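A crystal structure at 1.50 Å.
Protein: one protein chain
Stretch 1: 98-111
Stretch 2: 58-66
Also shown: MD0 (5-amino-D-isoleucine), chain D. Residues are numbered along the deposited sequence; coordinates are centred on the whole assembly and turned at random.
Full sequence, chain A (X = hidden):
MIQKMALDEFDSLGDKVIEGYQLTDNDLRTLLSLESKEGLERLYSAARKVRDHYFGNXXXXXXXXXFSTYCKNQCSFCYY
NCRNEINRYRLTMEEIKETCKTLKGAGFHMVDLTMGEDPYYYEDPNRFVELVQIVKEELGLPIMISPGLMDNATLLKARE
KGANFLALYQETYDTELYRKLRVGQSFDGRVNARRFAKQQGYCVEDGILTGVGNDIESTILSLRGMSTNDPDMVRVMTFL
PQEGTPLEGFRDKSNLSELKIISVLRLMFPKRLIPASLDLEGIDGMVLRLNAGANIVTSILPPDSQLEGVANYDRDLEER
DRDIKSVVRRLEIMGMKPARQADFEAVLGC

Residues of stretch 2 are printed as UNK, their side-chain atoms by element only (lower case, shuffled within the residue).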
# COMPACT_ATOMS: atom_id res chain seq x y z
N GLU A 98 -4.39 -12.06 -20.61
CA GLU A 98 -3.08 -12.65 -20.70
C GLU A 98 -2.33 -12.46 -19.40
O GLU A 98 -1.66 -13.39 -18.92
CB GLU A 98 -2.36 -12.08 -21.89
CG GLU A 98 -0.88 -12.50 -22.00
CD GLU A 98 -0.71 -13.99 -22.29
OE1 GLU A 98 -1.42 -14.44 -23.23
OE2 GLU A 98 0.12 -14.69 -21.60
N THR A 99 -2.47 -11.30 -18.78
CA THR A 99 -1.77 -11.06 -17.49
C THR A 99 -2.33 -12.04 -16.46
O THR A 99 -1.53 -12.71 -15.71
CB THR A 99 -2.02 -9.62 -17.02
OG1 THR A 99 -1.42 -8.75 -17.99
CG2 THR A 99 -1.34 -9.39 -15.71
N CYS A 100 -3.64 -12.18 -16.42
CA CYS A 100 -4.24 -13.10 -15.45
C CYS A 100 -3.69 -14.54 -15.64
O CYS A 100 -3.46 -15.26 -14.64
CB CYS A 100 -5.76 -13.19 -15.57
SG CYS A 100 -6.53 -11.71 -14.90
N LYS A 101 -3.52 -14.99 -16.89
CA LYS A 101 -3.07 -16.38 -17.13
C LYS A 101 -1.71 -16.58 -16.45
O LYS A 101 -1.43 -17.68 -15.94
CB LYS A 101 -2.99 -16.68 -18.60
CG LYS A 101 -4.40 -16.86 -19.14
CD LYS A 101 -4.40 -17.32 -20.61
CE LYS A 101 -5.72 -17.06 -21.32
NZ LYS A 101 -5.57 -17.55 -22.75
N THR A 102 -0.87 -15.53 -16.40
CA THR A 102 0.45 -15.71 -15.88
C THR A 102 0.44 -15.74 -14.35
O THR A 102 1.44 -16.09 -13.75
CB THR A 102 1.45 -14.59 -16.36
OG1 THR A 102 1.10 -13.31 -15.83
CG2 THR A 102 1.45 -14.45 -17.84
N LEU A 103 -0.70 -15.36 -13.72
CA LEU A 103 -0.79 -15.25 -12.27
C LEU A 103 -1.38 -16.53 -11.66
O LEU A 103 -1.21 -16.81 -10.44
CB LEU A 103 -1.72 -14.07 -11.88
CG LEU A 103 -1.09 -12.77 -12.34
CD1 LEU A 103 -2.01 -11.67 -11.93
CD2 LEU A 103 0.31 -12.57 -11.81
N LYS A 104 -2.09 -17.31 -12.50
CA LYS A 104 -2.85 -18.47 -11.94
C LYS A 104 -1.87 -19.48 -11.39
O LYS A 104 -0.99 -19.95 -12.11
CB LYS A 104 -3.68 -19.09 -13.07
CG LYS A 104 -4.81 -18.16 -13.48
CD LYS A 104 -5.59 -18.79 -14.66
CE LYS A 104 -6.51 -17.72 -15.24
NZ LYS A 104 -7.35 -18.30 -16.30
N GLY A 105 -2.13 -19.82 -10.13
CA GLY A 105 -1.27 -20.80 -9.42
C GLY A 105 0.14 -20.34 -9.12
O GLY A 105 0.96 -21.15 -8.75
N ALA A 106 0.41 -19.03 -9.18
CA ALA A 106 1.73 -18.52 -8.92
C ALA A 106 2.02 -18.40 -7.45
O ALA A 106 3.20 -18.35 -7.09
CB ALA A 106 1.99 -17.16 -9.61
N GLY A 107 1.00 -18.37 -6.59
CA GLY A 107 1.27 -18.32 -5.16
C GLY A 107 0.84 -17.02 -4.54
O GLY A 107 1.09 -16.79 -3.31
N PHE A 108 0.18 -16.12 -5.31
CA PHE A 108 -0.34 -14.88 -4.70
C PHE A 108 -1.58 -15.11 -3.81
O PHE A 108 -2.41 -15.98 -4.04
CB PHE A 108 -0.75 -13.86 -5.79
CG PHE A 108 0.43 -13.36 -6.56
CD1 PHE A 108 1.26 -12.41 -5.96
CD2 PHE A 108 0.67 -13.81 -7.88
CE1 PHE A 108 2.33 -11.88 -6.65
CE2 PHE A 108 1.77 -13.30 -8.58
CZ PHE A 108 2.59 -12.33 -7.97
N HIS A 109 -1.63 -14.33 -2.73
CA HIS A 109 -2.82 -14.28 -1.86
C HIS A 109 -3.87 -13.30 -2.29
O HIS A 109 -5.06 -13.50 -1.98
CB HIS A 109 -2.44 -13.95 -0.39
CG HIS A 109 -1.47 -14.93 0.17
ND1 HIS A 109 -0.13 -14.72 0.11
CD2 HIS A 109 -1.67 -16.15 0.77
CE1 HIS A 109 0.51 -15.80 0.61
NE2 HIS A 109 -0.43 -16.67 1.02
N MET A 110 -3.49 -12.31 -3.10
CA MET A 110 -4.41 -11.24 -3.47
C MET A 110 -3.81 -10.59 -4.70
O MET A 110 -2.57 -10.67 -4.94
CB MET A 110 -4.51 -10.23 -2.32
CG MET A 110 -5.56 -9.08 -2.65
SD MET A 110 -6.20 -8.29 -1.16
CE MET A 110 -4.68 -7.63 -0.52
N VAL A 111 -4.66 -9.96 -5.51
CA VAL A 111 -4.20 -9.09 -6.63
C VAL A 111 -4.77 -7.70 -6.42
O VAL A 111 -5.93 -7.58 -6.02
CB VAL A 111 -4.62 -9.67 -7.99
CG1 VAL A 111 -3.97 -10.99 -8.24
CG2 VAL A 111 -6.12 -9.79 -8.14
N UNK A 58 5.22 -16.22 8.66
CA UNK A 58 4.44 -16.38 7.45
C UNK A 58 4.09 -15.02 6.84
O UNK A 58 3.73 -14.10 7.54
c UNK A 58 4.38 -19.48 7.60
c UNK A 58 3.17 -17.21 7.69
c UNK A 58 3.03 -21.26 6.43
n UNK A 58 3.76 -20.13 6.44
n UNK A 58 2.54 -21.67 5.25
n UNK A 58 2.80 -21.98 7.55
c UNK A 58 3.39 -18.59 8.34
N UNK A 59 4.22 -14.90 5.52
CA UNK A 59 4.09 -13.60 4.88
C UNK A 59 3.04 -13.75 3.78
O UNK A 59 2.94 -14.77 3.09
c UNK A 59 6.56 -13.12 5.30
c UNK A 59 5.49 -13.24 4.23
c UNK A 59 5.38 -11.95 3.40
N UNK A 60 2.27 -12.67 3.56
CA UNK A 60 1.27 -12.63 2.49
C UNK A 60 1.89 -11.95 1.26
O UNK A 60 2.84 -11.16 1.41
c UNK A 60 -1.88 -13.61 6.36
c UNK A 60 -1.17 -13.75 4.06
c UNK A 60 0.01 -11.86 2.97
c UNK A 60 -1.39 -12.34 6.48
c UNK A 60 -0.72 -11.78 5.35
c UNK A 60 -1.76 -14.35 5.21
c UNK A 60 -0.65 -12.47 4.16
N UNK A 61 1.39 -12.26 0.08
CA UNK A 61 1.97 -11.82 -1.21
C UNK A 61 0.87 -11.20 -2.08
O UNK A 61 -0.15 -11.85 -2.36
c UNK A 61 4.05 -15.03 -1.90
c UNK A 61 3.64 -13.73 -1.18
c UNK A 61 2.60 -12.97 -1.96
c UNK A 61 4.86 -12.84 -0.93
N UNK A 62 1.05 -9.94 -2.51
CA UNK A 62 -0.00 -9.20 -3.29
C UNK A 62 0.60 -8.81 -4.62
O UNK A 62 1.67 -8.13 -4.68
c UNK A 62 -1.61 -7.21 -2.96
c UNK A 62 -0.35 -7.93 -2.49
n UNK A 62 -1.83 -6.02 -2.37
o UNK A 62 -2.40 -7.72 -3.71
N UNK A 63 -0.04 -9.26 -5.69
CA UNK A 63 0.41 -8.82 -7.04
C UNK A 63 -0.16 -7.46 -7.38
O UNK A 63 -1.25 -7.14 -6.98
c UNK A 63 -0.12 -9.81 -8.01
s UNK A 63 0.44 -9.59 -9.70
N UNK A 64 0.58 -6.65 -8.07
CA UNK A 64 0.13 -5.30 -8.41
C UNK A 64 -0.08 -5.22 -9.91
O UNK A 64 0.87 -5.40 -10.71
c UNK A 64 0.92 -2.89 -8.29
c UNK A 64 1.27 -0.77 -9.41
c UNK A 64 0.17 -0.25 -8.77
c UNK A 64 1.27 -4.34 -8.01
c UNK A 64 -0.57 -1.01 -7.87
c UNK A 64 1.65 -2.11 -9.17
c UNK A 64 -0.18 -2.33 -7.64
N UNK A 65 -1.29 -4.90 -10.31
CA UNK A 65 -1.68 -4.73 -11.74
C UNK A 65 -2.18 -3.34 -11.96
O UNK A 65 -3.36 -3.01 -11.66
c UNK A 65 -3.06 -5.57 -13.67
c UNK A 65 -2.75 -5.74 -12.16
c UNK A 65 -3.37 -8.22 -12.25
c UNK A 65 -2.28 -7.21 -11.88
N UNK A 66 -1.28 -2.51 -12.48
CA UNK A 66 -1.61 -1.10 -12.77
C UNK A 66 -2.17 -1.11 -14.19
O UNK A 66 -1.42 -1.18 -15.17
c UNK A 66 -0.46 1.20 -12.51
c UNK A 66 -0.31 -0.30 -12.66
c UNK A 66 0.64 3.32 -12.12
c UNK A 66 -0.59 3.93 -12.16
c UNK A 66 -1.75 3.24 -12.34
c UNK A 66 -1.66 1.87 -12.56
o UNK A 66 -0.54 5.31 -11.98
c UNK A 66 0.71 1.94 -12.32
C MD0 D . 2.41 -0.78 -3.86
N MD0 D . 2.98 -0.02 -6.09
O MD0 D . 1.81 -1.65 -3.18
CA MD0 D . 1.89 -0.43 -5.21
CB MD0 D . 0.83 0.71 -5.11
CD MD0 D . -1.69 0.94 -4.58
NE MD0 D . -2.78 0.31 -3.84
CG MD0 D . -0.40 0.15 -4.34
CG2 MD0 D . 1.35 1.99 -4.41
OXT MD0 D . 3.43 -0.20 -3.46

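Position 58 carries three carbons, a nitrogen, then a carbon bearing two more nitrogens, and none of these atoms contacts stretch 1. That guanidinium pattern is Arg58.

Position 59 has three side-chain carbons forked at CB, and it approaches stretch 1 chiefly through its backbone, its O lying 3.6 Å from His109 CE1. The fork is the mark of valine, Val59.

At position 60 one carbon leads to a six-carbon ring without oxygen. This ring and that of His109 have planes meeting at 84° and centroids 5.4 Å apart, with the edge of the ring at 60 directed at the face of His109. The residue is Phe60.

Position 61 shows four carbons forked at the second, not at CB, and they point toward stretch 1, where one terminal carbon lies 3.7 Å from Gly107 O. The fork separates leucine from isoleucine: this is Leu61, and the terminal carbon is CD1. Both backbone polar atoms of Leu61, its N and its O, are engaged: Leu61 N donates to His109 ND1 (2.9 Å, 145°), which requires that ND1 be the unprotonated ring nitrogen, while Leu61 O accepts from His109 N (2.9 Å) and, weakly, from Met110 N (3.5 Å).

Position 62 has two carbons, the second bearing one oxygen and one nitrogen. Its CA lies 3.4 Å from Met110 O in a CA-H...O contact, and its side chain shares a sheet face with Met110. A short amide, it is Asn62.

At position 63 there is one carbon, then sulfur. Its CB sits 3.5 Å from the centroid of the Phe108 ring, only 13° off the normal, and the sulfur is 4.2 Å from that centroid, so both atoms lie over the ring face. Leu103 CD2 also reaches the sulfur of 63 at 3.7 Å. The residue is Cys63.

Position 64 repeats the carbon-plus-six-ring pattern and points away from stretch 1, without contact. It is Phe64, which instead lays a ring face against the ligand, with Phe64 CE1 3.5 Å from MD0 CB.

Position 65 has four carbons forked at CB, one arm two carbons long. The end of that arm meets Leu103 CD1 at 3.7 Å and Thr99 CG2 at 4.2 Å. This defines Ile65, with CD1 at the arm's end.

Position 66 has a six-carbon ring bearing one oxygen, out of reach of stretch 1: Tyr66.

The contact combines parallel strand pairing with apolar packing. Met110 pairs with Asn62 and Val111 with Cys63, anchored by Cys63 N to Met110 O (3.0 Å, 160°). Just before that ladder, His109 clasps Leu61 through backbone and ring. Phe108, Leu103 and Thr99 then pack against alternate residues 61, 63 and 65, linking the antiparallel helix to the strand. In all, 609 Å² is buried.

Stretch 2 58-66: RVFLNCFIY
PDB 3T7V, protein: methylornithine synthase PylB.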